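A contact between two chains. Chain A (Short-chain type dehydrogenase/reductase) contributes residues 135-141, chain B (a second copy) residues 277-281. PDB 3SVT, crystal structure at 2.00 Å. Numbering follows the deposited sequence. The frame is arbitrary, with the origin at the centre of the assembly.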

# COMPACT_ATOMS: atom_id res chain seq x y z
N ALA A 135 -17.75 -18.90 -7.24
CA ALA A 135 -16.69 -19.05 -8.28
C ALA A 135 -16.87 -20.32 -9.13
O ALA A 135 -16.69 -20.28 -10.35
CB ALA A 135 -15.29 -19.00 -7.65
N ARG A 136 -17.24 -21.44 -8.52
CA ARG A 136 -17.41 -22.66 -9.30
C ARG A 136 -18.39 -22.47 -10.47
O ARG A 136 -18.11 -22.90 -11.58
CB ARG A 136 -17.88 -23.83 -8.45
CG ARG A 136 -16.82 -24.42 -7.57
CD ARG A 136 -17.46 -25.41 -6.61
NE ARG A 136 -16.46 -26.11 -5.82
CZ ARG A 136 -16.72 -27.19 -5.09
NH1 ARG A 136 -17.94 -27.72 -5.06
NH2 ARG A 136 -15.73 -27.76 -4.40
N GLU A 137 -19.51 -21.83 -10.17
CA GLU A 137 -20.58 -21.66 -11.14
C GLU A 137 -20.24 -20.56 -12.14
O GLU A 137 -20.58 -20.67 -13.32
CB GLU A 137 -21.86 -21.28 -10.45
CG GLU A 137 -22.32 -22.27 -9.42
CD GLU A 137 -22.72 -23.60 -10.01
OE1 GLU A 137 -22.97 -23.70 -11.22
OE2 GLU A 137 -22.80 -24.55 -9.23
N MET A 138 -19.58 -19.51 -11.67
CA MET A 138 -19.24 -18.40 -12.55
C MET A 138 -18.14 -18.81 -13.51
O MET A 138 -18.14 -18.35 -14.66
CB MET A 138 -18.90 -17.15 -11.77
CG MET A 138 -20.15 -16.46 -11.19
SD MET A 138 -19.81 -14.82 -10.54
CE MET A 138 -18.77 -15.29 -9.17
N VAL A 139 -17.26 -19.71 -13.09
CA VAL A 139 -16.33 -20.33 -14.02
C VAL A 139 -17.03 -21.18 -15.09
O VAL A 139 -16.75 -21.02 -16.28
CB VAL A 139 -15.27 -21.17 -13.27
CG1 VAL A 139 -14.46 -21.98 -14.25
CG2 VAL A 139 -14.33 -20.26 -12.44
N ARG A 140 -17.87 -22.12 -14.67
CA ARG A 140 -18.59 -22.99 -15.63
C ARG A 140 -19.44 -22.19 -16.63
O ARG A 140 -19.56 -22.58 -17.80
CB ARG A 140 -19.47 -24.02 -14.87
CG ARG A 140 -18.68 -25.07 -14.12
CD ARG A 140 -19.43 -25.81 -13.02
NE ARG A 140 -20.52 -26.66 -13.53
CZ ARG A 140 -20.44 -27.96 -13.85
NH1 ARG A 140 -19.30 -28.64 -13.75
NH2 ARG A 140 -21.52 -28.59 -14.28
N GLY A 141 -20.07 -21.11 -16.16
CA GLY A 141 -20.92 -20.27 -16.99
C GLY A 141 -20.20 -19.32 -17.94
O GLY A 141 -20.84 -18.62 -18.72
N LEU B 277 -7.02 -25.32 -12.09
CA LEU B 277 -6.21 -24.22 -11.53
C LEU B 277 -6.75 -22.83 -11.87
O LEU B 277 -6.30 -21.84 -11.30
CB LEU B 277 -4.75 -24.34 -11.99
CG LEU B 277 -3.97 -25.57 -11.53
CD1 LEU B 277 -2.53 -25.51 -12.08
CD2 LEU B 277 -3.98 -25.74 -10.02
N ARG B 278 -7.70 -22.75 -12.80
CA ARG B 278 -8.42 -21.52 -13.08
C ARG B 278 -9.87 -21.63 -12.61
O ARG B 278 -10.72 -20.85 -13.02
CB ARG B 278 -8.33 -21.16 -14.57
CG ARG B 278 -9.13 -22.04 -15.46
CD ARG B 278 -9.02 -21.61 -16.92
NE ARG B 278 -9.53 -22.68 -17.73
CZ ARG B 278 -10.82 -22.98 -17.90
NH1 ARG B 278 -11.78 -22.24 -17.34
NH2 ARG B 278 -11.13 -24.02 -18.66
N GLY B 279 -10.14 -22.61 -11.75
CA GLY B 279 -11.42 -22.69 -11.04
C GLY B 279 -12.47 -23.67 -11.60
O GLY B 279 -13.58 -23.74 -11.08
N LEU B 280 -12.15 -24.43 -12.63
CA LEU B 280 -13.14 -25.37 -13.19
C LEU B 280 -13.28 -26.58 -12.27
O LEU B 280 -12.28 -27.21 -11.91
CB LEU B 280 -12.77 -25.83 -14.61
CG LEU B 280 -13.85 -26.63 -15.35
CD1 LEU B 280 -15.19 -25.85 -15.43
CD2 LEU B 280 -13.38 -27.08 -16.76
N VAL B 281 -14.52 -26.89 -11.89
CA VAL B 281 -14.84 -28.20 -11.29
C VAL B 281 -15.86 -28.94 -12.16
O VAL B 281 -16.08 -30.12 -11.90
CB VAL B 281 -15.37 -28.09 -9.84
CG1 VAL B 281 -14.31 -27.50 -8.92
CG2 VAL B 281 -16.67 -27.29 -9.79
OXT VAL B 281 -16.46 -28.40 -13.12
O HOH W 1 -16.11 -24.61 -11.84

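The contact sets one face of a helix in chain A against the irregular C-terminal end of chain B, which has no regular helix or strand here. Within chain A the helical pattern is confirmed by backbone hydrogen bonds from V139(A) N to A135(A) O at 2.9 Å and from R140(A) N to R136(A) O at 3.2 Å. The nearest pair of CA atoms across the contact is V139(A) CA and L280(B) CA, 6.0 Å apart, and the two stretches together bury 348 Å². R136(A), with V139(A) and R140(A) three and four residues after it and so about one helical turn on, supplies nearly all of the chain A side of that surface.

Along chain B, L277(B) stays out of reach: the closest approach of its side chain, L277(B) CB to V139(A) CG1, is 10.2 Å. Contact begins at R278(B). R278(B) O sits 3.7 Å from V139(A) CG2, a van der Waals distance. The arginine side chain leaves CA sideways, but its end comes nearer, bringing R278(B) NH1 to 4.1 Å from V139(A) CG1. This is packing without polar exchange, and NH1 is hydrogen-bonded elsewhere in the structure.

G279(B) is where the absence of a side chain matters most. An ideal CB on G279(B) would point toward the helix and fall 2.9 Å from V139(A) CG2, a clash. The backbone angles, phi 100° and psi 4°, independently call for glycine, because a CB would also be jammed against the carbonyl O of R278(B). With no CB present, V139(A), whose CA-to-CB bond points toward chain B, packs directly on the backbone: its CG1 lies 3.7 Å from G279(B) C and 3.7 Å from L280(B) N.

L280(B) extends the apolar contact. Its CA-to-CB bond points sideways, but with chi1 in t and chi2 in p the end of the side chain comes nearer the helix. L280(B) CD1 is 4.1 Å from V139(A) CG1 and 3.8 Å from R140(A) CG, so it meets both a valine methyl and the aliphatic part of an arginine.

The C-terminal V281(B) contributes the largest covered area, 82 Å², and combines three kinds of contact. V281(B) CG2 lies 3.6 Å from R136(A) CG, an apolar contact with the methylene portion of that arginine. Its terminal carboxylate forms a salt bridge with R140(A): R140(A) NH1 donates to V281(B) OXT at 2.9 Å with an N-H...acceptor angle of 144°, and OXT lies at the guanidinium edge, near its plane, where the N-H groups point. The third is mediated by water 1, which donates to R136(A) O at 2.6 Å and to G279(B) O at 2.8 Å while accepting from V281(B) N at 2.8 Å. The water thus ties a helix carbonyl to two backbone groups of the chain B terminus. Since R136(A) O also accepts from R140(A) N, the water adds a second partner to that carbonyl without displacing the helical bond.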